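Local coordinates for Her-1 protein (Caenorhabditis elegans, PDB 1SZH) that dictates male development and inhibits the function of TRA-2A, probably playing a direct role in cell signalling during sex determination, at residues R23-C26 with C27-I30; P48-V51 with Y52-L55; N92-K95 with N96-S100; E140-F144 with E145-E149. The protein carries 2 engineered substitutions. One frame throughout, in Å; residues are numbered along the deposited sequence.

In the fold
The four contacts sample an all-helical chain, and each holds at least one disulfide cysteine. Contacts 1, 2 and 3 lie on helices 24-33, 47-59 and 85-97, where i to i+4 backbone bonds fix which side chains meet, contact 3 continuing into a beta turn; contact 4 belongs to the loop after helix 120-134 and relies on short turns and aromatic packing. The centre of contact 3 lies about 5 Å from that of the chain, the centre of contact 4 about 20 Å; contacts 1 to 3 are partly buried, contact 4 is at the surface. Contacts 2 and 3 touch through the Y52 side chain, its ring and hydroxyl packing against the backbone of M98-S100.

Contact 1 (R23-C26 with C27-I30); sequences RQEC and CIEI
The backbone from R23 to I30 winds into the opening turns of an alpha-helix, with C27 N, I28 N, E29 N and I30 N donating in turn to R23 O, Q24 O, E25 O and C26 O, each over 2.9 Å. R23 occupies the N-cap position of this helix, 24-33, one of the six helices of the fold. The side chains of C27-I30 lean back over the carbonyls of the preceding turn. I28 does so most clearly: with chi1 at -72°, CG1 stands beside its own backbone N and comes within 3.3 Å of Q24 O, and its methyl CD1 reaches on to meet E25 OE1 at 4.0 Å, the two side chains passing at a slant. E29 behaves alike, its CG lying 3.2 Å from E25 O before the carboxylate swings away. The adjacent cysteines illustrate how neighbouring positions serve different partners. The C27 sulfur folds back beside its backbone N, 3.6 Å from R23 O, and is bonded to C19; that of C26 stands anti to its own N, projecting outward from the helix, and is bonded to C39. The polar ends of R23 and Q24 find partners elsewhere in the chain: R23 with G40 O, T20 OG1 and, as a cation-pi pair, the ring of Y41, and Q24 NE2 with A15 O and T20 O. I28 rests on I11 and A15 of helix 8-18, so one side of the turn joins two helices. On the C26 side, a looser apolar contact sets C26 SG 4.3 Å from the branch methyl CG2 of I30.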
ATOM      1  N   ARG A  23      20.345  -1.493   7.874  1.00 18.71           N
ATOM      2  CA  ARG A  23      19.229  -1.873   7.011  1.00 20.08           C
ATOM      3  C   ARG A  23      19.152  -1.058   5.721  1.00 19.52           C
ATOM      4  O   ARG A  23      18.176  -1.145   4.984  1.00 19.03           O
ATOM      5  CB  ARG A  23      17.916  -1.758   7.791  1.00 18.43           C
ATOM      6  CG  ARG A  23      17.821  -2.722   8.957  1.00 25.20           C
ATOM      7  CD  ARG A  23      16.491  -2.550   9.643  1.00 25.34           C
ATOM      8  NE  ARG A  23      16.269  -3.490  10.742  1.00 31.44           N
ATOM      9  CZ  ARG A  23      16.647  -3.284  12.000  1.00 40.27           C
ATOM     10  NH1 ARG A  23      17.281  -2.165  12.340  1.00 40.87           N
ATOM     11  NH2 ARG A  23      16.359  -4.187  12.925  1.00 42.77           N
ATOM     12  N   GLN A  24      20.175  -0.267   5.443  1.00 24.13           N
ATOM     13  CA  GLN A  24      20.189   0.545   4.234  1.00 24.49           C
ATOM     14  C   GLN A  24      20.010  -0.256   2.956  1.00 22.36           C
ATOM     15  O   GLN A  24      19.189   0.087   2.098  1.00 22.82           O
ATOM     16  CB  GLN A  24      21.520   1.293   4.119  1.00 35.27           C
ATOM     17  CG  GLN A  24      21.716   2.332   5.156  1.00 39.47           C
ATOM     18  CD  GLN A  24      20.726   3.438   4.990  1.00 32.47           C
ATOM     19  OE1 GLN A  24      20.713   4.115   3.955  1.00 32.03           O
ATOM     20  NE2 GLN A  24      19.876   3.630   5.988  1.00 35.87           N
ATOM     21  N   GLU A  25      20.814  -1.303   2.811  1.00 22.91           N
ATOM     22  CA  GLU A  25      20.769  -2.126   1.615  1.00 22.46           C
ATOM     23  C   GLU A  25      19.423  -2.771   1.449  1.00 17.97           C
ATOM     24  O   GLU A  25      18.905  -2.857   0.334  1.00 17.10           O
ATOM     25  CB  GLU A  25      21.851  -3.214   1.660  1.00 28.73           C
ATOM     26  CG  GLU A  25      23.243  -2.706   1.351  1.00 40.48           C
ATOM     27  CD  GLU A  25      23.473  -2.483  -0.136  1.00 49.08           C
ATOM     28  OE1 GLU A  25      22.768  -1.652  -0.745  1.00 53.62           O
ATOM     29  OE2 GLU A  25      24.372  -3.146  -0.699  1.00 61.16           O
ATOM     30  N   CYS A  26      18.850  -3.239   2.549  1.00 19.31           N
ATOM     31  CA  CYS A  26      17.544  -3.872   2.483  1.00 21.07           C
ATOM     32  C   CYS A  26      16.492  -2.859   2.043  1.00 16.39           C
ATOM     33  O   CYS A  26      15.637  -3.170   1.222  1.00 16.80           O
ATOM     34  CB  CYS A  26      17.140  -4.479   3.839  1.00 22.72           C
ATOM     35  SG  CYS A  26      15.562  -5.341   3.805  1.00 26.94           S
ATOM     36  N   CYS A  27      16.553  -1.650   2.589  1.00 17.00           N
ATOM     37  CA  CYS A  27      15.587  -0.620   2.198  1.00 15.96           C
ATOM     38  C   CYS A  27      15.719  -0.261   0.727  1.00 14.18           C
ATOM     39  O   CYS A  27      14.722  -0.080   0.030  1.00 14.45           O
ATOM     40  CB  CYS A  27      15.761   0.609   3.088  1.00 15.05           C
ATOM     41  SG  CYS A  27      14.948   0.298   4.665  1.00 20.19           S
ATOM     42  N   ILE A  28      16.951  -0.164   0.241  1.00 15.68           N
ATOM     43  CA  ILE A  28      17.184   0.124  -1.176  1.00 16.38           C
ATOM     44  C   ILE A  28      16.589  -1.008  -2.002  1.00 16.88           C
ATOM     45  O   ILE A  28      15.930  -0.764  -3.020  1.00 14.80           O
ATOM     46  CB  ILE A  28      18.691   0.279  -1.443  1.00 17.60           C
ATOM     47  CG1 ILE A  28      19.168   1.606  -0.844  1.00 19.60           C
ATOM     48  CG2 ILE A  28      18.994   0.254  -2.936  1.00 17.91           C
ATOM     49  CD1 ILE A  28      20.679   1.728  -0.729  1.00 21.54           C
ATOM     50  N   GLU A  29      16.773  -2.247  -1.541  1.00 16.14           N
ATOM     51  CA  GLU A  29      16.237  -3.406  -2.274  1.00 19.12           C
ATOM     52  C   GLU A  29      14.717  -3.421  -2.372  1.00 15.25           C
ATOM     53  O   GLU A  29      14.161  -3.624  -3.458  1.00 15.30           O
ATOM     54  CB  GLU A  29      16.705  -4.707  -1.627  1.00 22.78           C
ATOM     55  CG  GLU A  29      18.160  -5.038  -1.866  1.00 31.34           C
ATOM     56  CD  GLU A  29      18.333  -6.327  -2.666  1.00 28.21           C
ATOM     57  OE1 GLU A  29      19.120  -6.317  -3.626  1.00 34.00           O
ATOM     58  OE2 GLU A  29      17.697  -7.350  -2.318  1.00 32.94           O
ATOM     59  N   ILE A  30      14.026  -3.195  -1.247  1.00 13.09           N
ATOM     60  CA  ILE A  30      12.575  -3.217  -1.336  1.00 14.32           C
ATOM     61  C   ILE A  30      12.055  -2.038  -2.162  1.00 13.55           C
ATOM     62  O   ILE A  30      11.019  -2.142  -2.810  1.00 13.86           O
ATOM     63  CB  ILE A  30      11.906  -3.308   0.062  1.00 14.06           C
ATOM     64  CG1 ILE A  30      12.105  -2.031   0.886  1.00 15.07           C
ATOM     65  CG2 ILE A  30      12.515  -4.486   0.834  1.00 13.16           C
ATOM     66  CD1 ILE A  30      11.016  -0.971   0.688  1.00 16.53           C
TER

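Contact 2 (P48-V51 with Y52-L55); sequences PGYV and YKCL
L55 leans back across one helical turn onto V51, starting from the backbone bond L55 N to V51 O at 2.8 Å, which is nearly straight at 172°. Its CB lies 3.5 Å from V51 O, and CG comes closer still, 3.3 Å from the same oxygen, because chi1 of -66° sets CG beside the backbone N and over the preceding turn. CD1 carries on alongside V51, meeting the methyl CG1 at 3.9 Å; the two side chains run side by side and point the same way. CD2 branches away from that methyl, and the side chain as a whole also packs on A14 and C18 of helix 8-18. This is the i to i+4 pairing of an amphipathic alpha-helix, here 47-59, whose buried side joins the neighbouring helix while C54 is bonded to C18 by a disulfide. Y52, also buried, sends its hydroxyl to I68 O and R108 NH2. The other side of the helix is more open. There the extended chain of K53 passes G49, with K53 CG 3.3 Å from G49 O, and its CD then meets the edge of the Y50 ring, 4.5 Å from Y50 CD2.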
ATOM      1  N   PRO A  48       7.818  -0.782  10.886  1.00 18.85           N
ATOM      2  CA  PRO A  48       7.795  -0.881   9.419  1.00 17.67           C
ATOM      3  C   PRO A  48       6.811   0.133   8.842  1.00 14.20           C
ATOM      4  O   PRO A  48       7.041   0.732   7.772  1.00 16.61           O
ATOM      5  CB  PRO A  48       7.338  -2.318   9.177  1.00 18.45           C
ATOM      6  CG  PRO A  48       7.878  -3.045  10.351  1.00 22.08           C
ATOM      7  CD  PRO A  48       7.627  -2.115  11.505  1.00 20.41           C
ATOM      8  N   GLY A  49       5.688   0.298   9.533  1.00 15.32           N
ATOM      9  CA  GLY A  49       4.678   1.250   9.102  1.00 16.26           C
ATOM     10  C   GLY A  49       5.208   2.673   9.097  1.00 16.42           C
ATOM     11  O   GLY A  49       4.923   3.451   8.180  1.00 15.00           O
ATOM     12  N   TYR A  50       5.963   3.037  10.126  1.00 13.43           N
ATOM     13  CA  TYR A  50       6.517   4.387  10.153  1.00 14.99           C
ATOM     14  C   TYR A  50       7.596   4.558   9.093  1.00 15.89           C
ATOM     15  O   TYR A  50       7.707   5.637   8.469  1.00 15.19           O
ATOM     16  CB  TYR A  50       7.003   4.706  11.571  1.00 16.86           C
ATOM     17  CG  TYR A  50       5.849   4.651  12.569  1.00 18.42           C
ATOM     18  CD1 TYR A  50       5.980   4.026  13.798  1.00 21.72           C
ATOM     19  CD2 TYR A  50       4.606   5.200  12.244  1.00 23.52           C
ATOM     20  CE1 TYR A  50       4.890   3.929  14.686  1.00 25.75           C
ATOM     21  CE2 TYR A  50       3.518   5.112  13.116  1.00 28.35           C
ATOM     22  CZ  TYR A  50       3.672   4.481  14.336  1.00 26.34           C
ATOM     23  OH  TYR A  50       2.591   4.399  15.195  1.00 30.50           O
ATOM     24  N   VAL A  51       8.382   3.513   8.844  1.00 13.94           N
ATOM     25  CA  VAL A  51       9.398   3.587   7.800  1.00 13.33           C
ATOM     26  C   VAL A  51       8.708   3.767   6.448  1.00 13.03           C
ATOM     27  O   VAL A  51       9.185   4.485   5.569  1.00 14.76           O
ATOM     28  CB  VAL A  51      10.270   2.323   7.802  1.00 14.34           C
ATOM     29  CG1 VAL A  51      11.266   2.325   6.621  1.00 18.29           C
ATOM     30  CG2 VAL A  51      11.001   2.238   9.142  1.00 15.03           C
ATOM     31  N   TYR A  52       7.575   3.100   6.262  1.00 12.64           N
ATOM     32  CA  TYR A  52       6.835   3.240   5.007  1.00 14.34           C
ATOM     33  C   TYR A  52       6.457   4.699   4.772  1.00 10.12           C
ATOM     34  O   TYR A  52       6.603   5.238   3.665  1.00 13.77           O
ATOM     35  CB  TYR A  52       5.560   2.395   5.065  1.00 11.87           C
ATOM     36  CG  TYR A  52       4.513   2.644   3.967  1.00 13.28           C
ATOM     37  CD1 TYR A  52       4.386   1.791   2.874  1.00 13.99           C
ATOM     38  CD2 TYR A  52       3.649   3.747   4.041  1.00 13.50           C
ATOM     39  CE1 TYR A  52       3.380   2.013   1.882  1.00 13.41           C
ATOM     40  CE2 TYR A  52       2.677   3.977   3.074  1.00 13.06           C
ATOM     41  CZ  TYR A  52       2.553   3.107   1.993  1.00 13.68           C
ATOM     42  OH  TYR A  52       1.569   3.313   1.048  1.00 14.52           O
ATOM     43  N   LYS A  53       5.978   5.349   5.833  1.00 14.53           N
ATOM     44  CA  LYS A  53       5.558   6.739   5.704  1.00 15.35           C
ATOM     45  C   LYS A  53       6.744   7.649   5.436  1.00 14.71           C
ATOM     46  O   LYS A  53       6.658   8.555   4.602  1.00 15.37           O
ATOM     47  CB  LYS A  53       4.821   7.155   6.977  1.00 15.62           C
ATOM     48  CG  LYS A  53       3.563   6.336   7.174  1.00 13.96           C
ATOM     49  CD  LYS A  53       2.826   6.716   8.429  1.00 20.47           C
ATOM     50  CE  LYS A  53       1.530   5.924   8.548  1.00 22.31           C
ATOM     51  NZ  LYS A  53       0.725   6.333   9.743  1.00 27.61           N
ATOM     52  N   CYS A  54       7.857   7.389   6.113  1.00 15.21           N
ATOM     53  CA  CYS A  54       9.065   8.184   5.902  1.00 16.38           C
ATOM     54  C   CYS A  54       9.523   8.023   4.433  1.00 16.79           C
ATOM     55  O   CYS A  54       9.826   9.008   3.746  1.00 15.28           O
ATOM     56  CB  CYS A  54      10.137   7.708   6.882  1.00 14.63           C
ATOM     57  SG  CYS A  54      11.697   8.631   6.851  1.00 21.53           S
ATOM     58  N   LEU A  55       9.599   6.781   3.946  1.00 14.26           N
ATOM     59  CA  LEU A  55      10.024   6.559   2.572  1.00 12.60           C
ATOM     60  C   LEU A  55       9.107   7.246   1.561  1.00 14.71           C
ATOM     61  O   LEU A  55       9.572   7.877   0.617  1.00 16.11           O
ATOM     62  CB  LEU A  55      10.135   5.050   2.261  1.00 14.05           C
ATOM     63  CG  LEU A  55      11.235   4.328   3.047  1.00 14.53           C
ATOM     64  CD1 LEU A  55      11.129   2.827   2.709  1.00 14.14           C
ATOM     65  CD2 LEU A  55      12.617   4.837   2.678  1.00 14.25           C
TER

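Contact 3 (N92-K95 with N96-S100); sequences NRCK and NLMTS. With ACT (acetate ion), chain C.
T99 and K95 meet at the tight end of this contact, where the threonine hydroxyl OG1 donates to K95 O over 2.8 Å. With chi1 at 53°, that hydroxyl sits between the threonine's own N and carbonyl carbon, facing back toward the helix. A valine at T99 would remove the hydroxyl and would probably leave K95 O without this donor. One residue along, N96 O is gripped from opposite faces of its carbonyl plane, by S100 OG at 2.7 Å and by T99 N at 3.2 Å. Inside, M98 CG packs 4.0 Å from C94 SG, in the disulfide to C76, and both side chains lie on F126 of helix 120-134. L97 rests on helix 105-115, and R93 runs beside it, R93 CG 3.8 Å from L97 CD1.

The end of R93 is held more loosely. The chain bends at chi2 and chi3, bringing its guanidinium to an acetate ion, probably from the crystallisation liquor, which sits at the edge of that group and in its plane, taking the N-H of R93 NE at 2.9 Å on a nearly straight line (167°); R89 NE binds the same ion, and R93 NH1 makes a weak hydrogen bond to S111 OG. K95, extended, pairs instead with E91 in a salt bridge. The whole illustrates the C-terminal end of an alpha-helix leading into a type I beta turn, L97 to S100, with the hydroxyls of T99 and S100 bonded to K95 O and N96 O.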
ATOM      1  N   ASN A  92      -4.601 -10.553  -2.005  1.00 14.54           N
ATOM      2  CA  ASN A  92      -3.190 -10.615  -1.614  1.00 15.32           C
ATOM      3  C   ASN A  92      -2.307  -9.687  -2.443  1.00 14.18           C
ATOM      4  O   ASN A  92      -1.390  -9.071  -1.896  1.00 16.66           O
ATOM      5  CB  ASN A  92      -2.683 -12.058  -1.680  1.00 18.38           C
ATOM      6  CG  ASN A  92      -3.300 -12.930  -0.594  1.00 29.53           C
ATOM      7  OD1 ASN A  92      -3.643 -12.440   0.488  1.00 30.70           O
ATOM      8  ND2 ASN A  92      -3.428 -14.224  -0.865  1.00 31.80           N
ATOM      9  N   ARG A  93      -2.592  -9.580  -3.740  1.00 14.28           N
ATOM     10  CA  ARG A  93      -1.851  -8.701  -4.636  1.00 14.38           C
ATOM     11  C   ARG A  93      -2.072  -7.272  -4.124  1.00 14.67           C
ATOM     12  O   ARG A  93      -1.134  -6.489  -4.016  1.00 14.86           O
ATOM     13  CB  ARG A  93      -2.389  -8.864  -6.065  1.00 16.76           C
ATOM     14  CG  ARG A  93      -2.161  -7.691  -7.041  1.00 24.27           C
ATOM     15  CD  ARG A  93      -0.819  -7.718  -7.743  1.00 32.01           C
ATOM     16  NE  ARG A  93      -0.504  -8.958  -8.458  1.00 23.13           N
ATOM     17  CZ  ARG A  93      -0.711  -9.191  -9.760  1.00 24.97           C
ATOM     18  NH1 ARG A  93      -1.264  -8.282 -10.549  1.00 24.52           N
ATOM     19  NH2 ARG A  93      -0.280 -10.332 -10.293  1.00 23.32           N
ATOM     20  N   CYS A  94      -3.325  -6.941  -3.811  1.00 13.52           N
ATOM     21  CA  CYS A  94      -3.654  -5.608  -3.301  1.00 13.48           C
ATOM     22  C   CYS A  94      -2.896  -5.329  -1.996  1.00 13.96           C
ATOM     23  O   CYS A  94      -2.276  -4.277  -1.847  1.00 13.11           O
ATOM     24  CB  CYS A  94      -5.171  -5.545  -3.074  1.00 13.09           C
ATOM     25  SG  CYS A  94      -5.855  -3.960  -2.547  1.00 17.23           S
ATOM     26  N   LYS A  95      -2.915  -6.277  -1.063  1.00 12.74           N
ATOM     27  CA  LYS A  95      -2.229  -6.042   0.208  1.00 13.80           C
ATOM     28  C   LYS A  95      -0.739  -5.793  -0.007  1.00 14.33           C
ATOM     29  O   LYS A  95      -0.146  -4.917   0.651  1.00 16.12           O
ATOM     30  CB  LYS A  95      -2.436  -7.218   1.154  1.00 18.17           C
ATOM     31  CG  LYS A  95      -3.873  -7.361   1.643  1.00 21.47           C
ATOM     32  CD  LYS A  95      -4.025  -8.588   2.544  1.00 22.68           C
ATOM     33  CE  LYS A  95      -5.414  -8.641   3.171  1.00 25.49           C
ATOM     34  NZ  LYS A  95      -5.529  -9.879   4.003  1.00 32.62           N
ATOM     35  N   ASN A  96      -0.128  -6.550  -0.920  1.00 13.92           N
ATOM     36  CA  ASN A  96       1.291  -6.363  -1.193  1.00 14.78           C
ATOM     37  C   ASN A  96       1.535  -4.992  -1.834  1.00 13.25           C
ATOM     38  O   ASN A  96       2.413  -4.265  -1.398  1.00 14.71           O
ATOM     39  CB  ASN A  96       1.817  -7.476  -2.105  1.00 16.36           C
ATOM     40  CG  ASN A  96       2.046  -8.778  -1.350  1.00 27.16           C
ATOM     41  OD1 ASN A  96       2.422  -8.766  -0.171  1.00 32.40           O
ATOM     42  ND2 ASN A  96       1.837  -9.904  -2.026  1.00 30.68           N
ATOM     43  N   LEU A  97       0.758  -4.643  -2.849  1.00 12.51           N
ATOM     44  CA  LEU A  97       0.936  -3.346  -3.503  1.00 12.12           C
ATOM     45  C   LEU A  97       0.742  -2.199  -2.529  1.00 13.25           C
ATOM     46  O   LEU A  97       1.530  -1.249  -2.510  1.00 14.31           O
ATOM     47  CB  LEU A  97      -0.075  -3.181  -4.655  1.00 13.41           C
ATOM     48  CG  LEU A  97       0.164  -4.037  -5.897  1.00 14.16           C
ATOM     49  CD1 LEU A  97      -1.107  -4.057  -6.771  1.00 16.31           C
ATOM     50  CD2 LEU A  97       1.350  -3.484  -6.652  1.00 16.83           C
ATOM     51  N   MET A  98      -0.305  -2.285  -1.721  1.00 12.34           N
ATOM     52  CA  MET A  98      -0.637  -1.184  -0.817  1.00 11.64           C
ATOM     53  C   MET A  98       0.292  -1.016   0.360  1.00 14.26           C
ATOM     54  O   MET A  98       0.144  -0.068   1.131  1.00 16.27           O
ATOM     55  CB  MET A  98      -2.091  -1.332  -0.339  1.00 12.12           C
ATOM     56  CG  MET A  98      -3.118  -1.246  -1.493  1.00 14.36           C
ATOM     57  SD  MET A  98      -3.314   0.436  -2.183  1.00 15.62           S
ATOM     58  CE  MET A  98      -4.337   1.217  -0.902  1.00 15.29           C
ATOM     59  N   THR A  99       1.243  -1.934   0.515  1.00 13.76           N
ATOM     60  CA  THR A  99       2.219  -1.804   1.589  1.00 13.20           C
ATOM     61  C   THR A  99       3.651  -1.661   1.018  1.00 14.17           C
ATOM     62  O   THR A  99       4.626  -1.774   1.757  1.00 14.64           O
ATOM     63  CB  THR A  99       2.157  -3.009   2.577  1.00 15.25           C
ATOM     64  OG1 THR A  99       2.261  -4.239   1.846  1.00 15.09           O
ATOM     65  CG2 THR A  99       0.847  -2.993   3.366  1.00 17.65           C
ATOM     66  N   SER A 100       3.758  -1.402  -0.294  1.00 13.82           N
ATOM     67  CA  SER A 100       5.050  -1.245  -0.990  1.00 12.76           C
ATOM     68  C   SER A 100       5.263   0.274  -1.131  1.00 12.71           C
ATOM     69  O   SER A 100       4.706   0.909  -2.015  1.00 14.09           O
ATOM     70  CB  SER A 100       4.990  -1.938  -2.357  1.00 12.82           C
ATOM     71  OG  SER A 100       4.857  -3.340  -2.158  1.00 16.25           O
TER
HETATM   72  C   ACT C 315       0.419 -12.478  -7.896  1.00 33.06           C
HETATM   73  O   ACT C 315       0.614 -11.343  -7.258  1.00 37.36           O
HETATM   74  OXT ACT C 315      -0.346 -13.436  -7.520  1.00 36.34           O
HETATM   75  CH3 ACT C 315       1.088 -12.771  -9.195  1.00 33.29           C

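Contact 4 (E140-F144 with E145-E149); sequences EVLQF and EEYCE. Engineered in segment 145-149: E149 (natural residue Asn).
F144 and Y147 are joined first by backbone hydrogen bonds, for F144 O accepts both Y147 N, at 3.1 Å and well above the carbonyl plane, and C148 N, at 2.7 Å and close to end-on. One residue earlier E146 N donates to Q143 O over 2.8 Å. F144 N, by contrast, is buried with no partner. The result is a run of overlapping turns, i to i+3 followed by i to i+4, in the loop after helix 120-134, and the C148 disulfide to C125 ties it to that helix.

Aromatic and apolar packing comes next. Y147 offers a ring face to F144 CA in a CH-pi contact, 4.3 Å from CA to the ring centre, because chi1 of 57° folds the ring back over the turn. F144 CD2 lies 3.8 Å from Y147 CZ, and on another flank L142 CD1 is 3.9 Å from Y147 CD2. Both aromatic residues also rest on C129.

A water adds a polar link: it donates to L142 O at 3.0 Å and lies 2.6 Å from Y147 OH, at the edge of the ring. Replacing Y147 by alanine would probably leave F144 CA and L142 CD1 without the ring they pack on and the water without its hydroxyl partner.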
ATOM      1  N   GLU A 140     -11.664  -0.014  10.163  1.00 26.58           N
ATOM      2  CA  GLU A 140     -11.659  -1.307  10.837  1.00 30.41           C
ATOM      3  C   GLU A 140     -12.892  -1.465  11.733  1.00 31.26           C
ATOM      4  O   GLU A 140     -13.286  -2.584  12.078  1.00 29.37           O
ATOM      5  CB  GLU A 140     -10.384  -1.449  11.676  1.00 40.05           C
ATOM      6  CG  GLU A 140      -9.101  -1.247  10.879  1.00 42.89           C
ATOM      7  CD  GLU A 140      -8.549   0.169  10.974  1.00 52.38           C
ATOM      8  OE1 GLU A 140      -9.335   1.140  10.900  1.00 40.80           O
ATOM      9  OE2 GLU A 140      -7.314   0.305  11.114  1.00 53.61           O
ATOM     10  N   VAL A 141     -13.505  -0.341  12.098  1.00 23.54           N
ATOM     11  CA  VAL A 141     -14.702  -0.323  12.942  1.00 27.32           C
ATOM     12  C   VAL A 141     -15.946  -0.844  12.201  1.00 25.99           C
ATOM     13  O   VAL A 141     -16.859  -1.425  12.803  1.00 25.70           O
ATOM     14  CB  VAL A 141     -14.975   1.132  13.443  1.00 27.56           C
ATOM     15  CG1 VAL A 141     -16.331   1.226  14.161  1.00 25.06           C
ATOM     16  CG2 VAL A 141     -13.849   1.575  14.374  1.00 26.86           C
ATOM     17  N   LEU A 142     -15.972  -0.630  10.888  1.00 26.94           N
ATOM     18  CA  LEU A 142     -17.085  -1.047  10.032  1.00 27.73           C
ATOM     19  C   LEU A 142     -16.687  -2.219   9.146  1.00 32.53           C
ATOM     20  O   LEU A 142     -15.547  -2.303   8.701  1.00 38.35           O
ATOM     21  CB  LEU A 142     -17.495   0.096   9.105  1.00 25.84           C
ATOM     22  CG  LEU A 142     -17.965   1.431   9.705  1.00 26.43           C
ATOM     23  CD1 LEU A 142     -18.223   2.430   8.595  1.00 28.32           C
ATOM     24  CD2 LEU A 142     -19.238   1.198  10.492  1.00 26.86           C
ATOM     25  N   GLN A 143     -17.617  -3.131   8.897  1.00 37.51           N
ATOM     26  CA  GLN A 143     -17.324  -4.227   7.986  1.00 39.53           C
ATOM     27  C   GLN A 143     -17.869  -3.718   6.662  1.00 37.72           C
ATOM     28  O   GLN A 143     -18.780  -2.889   6.649  1.00 27.96           O
ATOM     29  CB  GLN A 143     -18.019  -5.511   8.423  1.00 44.25           C
ATOM     30  CG  GLN A 143     -19.368  -5.303   9.038  1.00 52.67           C
ATOM     31  CD  GLN A 143     -19.960  -6.600   9.528  1.00 60.97           C
ATOM     32  OE1 GLN A 143     -19.291  -7.379  10.210  1.00 66.73           O
ATOM     33  NE2 GLN A 143     -21.224  -6.843   9.192  1.00 63.36           N
ATOM     34  N   PHE A 144     -17.319  -4.193   5.544  1.00 33.46           N
ATOM     35  CA  PHE A 144     -17.757  -3.687   4.246  1.00 29.24           C
ATOM     36  C   PHE A 144     -19.247  -3.742   4.052  1.00 23.93           C
ATOM     37  O   PHE A 144     -19.813  -2.879   3.379  1.00 28.76           O
ATOM     38  CB  PHE A 144     -17.087  -4.444   3.090  1.00 29.60           C
ATOM     39  CG  PHE A 144     -15.587  -4.462   3.150  1.00 28.43           C
ATOM     40  CD1 PHE A 144     -14.916  -5.624   3.537  1.00 29.60           C
ATOM     41  CD2 PHE A 144     -14.844  -3.314   2.874  1.00 25.47           C
ATOM     42  CE1 PHE A 144     -13.522  -5.659   3.618  1.00 26.47           C
ATOM     43  CE2 PHE A 144     -13.443  -3.332   2.950  1.00 25.70           C
ATOM     44  CZ  PHE A 144     -12.775  -4.503   3.339  1.00 27.40           C
ATOM     45  N   GLU A 145     -19.878  -4.766   4.609  1.00 27.58           N
ATOM     46  CA  GLU A 145     -21.326  -4.923   4.475  1.00 33.12           C
ATOM     47  C   GLU A 145     -22.105  -3.714   4.994  1.00 32.27           C
ATOM     48  O   GLU A 145     -23.257  -3.506   4.614  1.00 33.49           O
ATOM     49  CB  GLU A 145     -21.793  -6.185   5.204  1.00 36.25           C
ATOM     50  CG  GLU A 145     -21.161  -7.478   4.701  1.00 53.08           C
ATOM     51  CD  GLU A 145     -19.888  -7.809   5.436  1.00 63.11           C
ATOM     52  OE1 GLU A 145     -19.464  -7.034   6.359  1.00 70.94           O
ATOM     53  OE2 GLU A 145     -19.239  -8.867   5.110  1.00 72.88           O
ATOM     54  N   GLU A 146     -21.473  -2.908   5.844  1.00 30.71           N
ATOM     55  CA  GLU A 146     -22.137  -1.730   6.413  1.00 28.41           C
ATOM     56  C   GLU A 146     -22.100  -0.478   5.552  1.00 29.45           C
ATOM     57  O   GLU A 146     -22.900   0.435   5.749  1.00 36.17           O
ATOM     58  CB  GLU A 146     -21.562  -1.406   7.794  1.00 27.07           C
ATOM     59  CG  GLU A 146     -21.858  -2.468   8.825  1.00 28.17           C
ATOM     60  CD  GLU A 146     -21.641  -1.994  10.261  1.00 37.48           C
ATOM     61  OE1 GLU A 146     -22.423  -1.126  10.735  1.00 39.83           O
ATOM     62  OE2 GLU A 146     -20.697  -2.492  10.915  1.00 40.67           O
ATOM     63  N   TYR A 147     -21.178  -0.405   4.601  1.00 33.28           N
ATOM     64  CA  TYR A 147     -21.154   0.783   3.765  1.00 33.88           C
ATOM     65  C   TYR A 147     -21.108   0.428   2.295  1.00 38.40           C
ATOM     66  O   TYR A 147     -21.165   1.300   1.430  1.00 37.29           O
ATOM     67  CB  TYR A 147     -20.002   1.700   4.165  1.00 34.53           C
ATOM     68  CG  TYR A 147     -18.641   1.066   4.120  1.00 31.21           C
ATOM     69  CD1 TYR A 147     -17.847   1.164   2.980  1.00 33.91           C
ATOM     70  CD2 TYR A 147     -18.111   0.444   5.251  1.00 33.30           C
ATOM     71  CE1 TYR A 147     -16.544   0.678   2.973  1.00 32.71           C
ATOM     72  CE2 TYR A 147     -16.812  -0.047   5.253  1.00 29.08           C
ATOM     73  CZ  TYR A 147     -16.032   0.082   4.112  1.00 30.14           C
ATOM     74  OH  TYR A 147     -14.726  -0.326   4.129  1.00 28.28           O
ATOM     75  N   CYS A 148     -21.000  -0.869   2.029  1.00 38.59           N
ATOM     76  CA  CYS A 148     -21.035  -1.396   0.673  1.00 46.65           C
ATOM     77  C   CYS A 148     -22.193  -2.381   0.791  1.00 49.73           C
ATOM     78  O   CYS A 148     -22.040  -3.462   1.353  1.00 57.68           O
ATOM     79  CB  CYS A 148     -19.747  -2.142   0.329  1.00 37.58           C
ATOM     80  SG  CYS A 148     -18.297  -1.053   0.348  1.00 32.92           S
ATOM     81  N   GLU A 149     -23.377  -1.935   0.253  1.00 56.71           N
ATOM     82  CA  GLU A 149     -24.582  -2.756   0.298  1.00 61.19           C
ATOM     83  C   GLU A 149     -24.771  -3.742  -0.843  1.00 63.02           C
ATOM     84  O   GLU A 149     -25.885  -4.224  -1.045  1.00 66.20           O
ATOM     85  CB  GLU A 149     -25.824  -1.872   0.352  1.00 62.05           C
ATOM     86  CG  GLU A 149     -25.902  -0.924   1.529  1.00 62.24           C
ATOM     87  CD  GLU A 149     -27.245  -0.198   1.567  1.00 67.49           C
ATOM     88  OE1 GLU A 149     -28.100  -0.487   0.684  1.00 61.87           O
ATOM     89  OE2 GLU A 149     -27.464   0.647   2.478  1.00 62.59           O
TER
HETATM   90  O   HOH W   1     -13.937  -1.344   6.332  1.00 29.47           O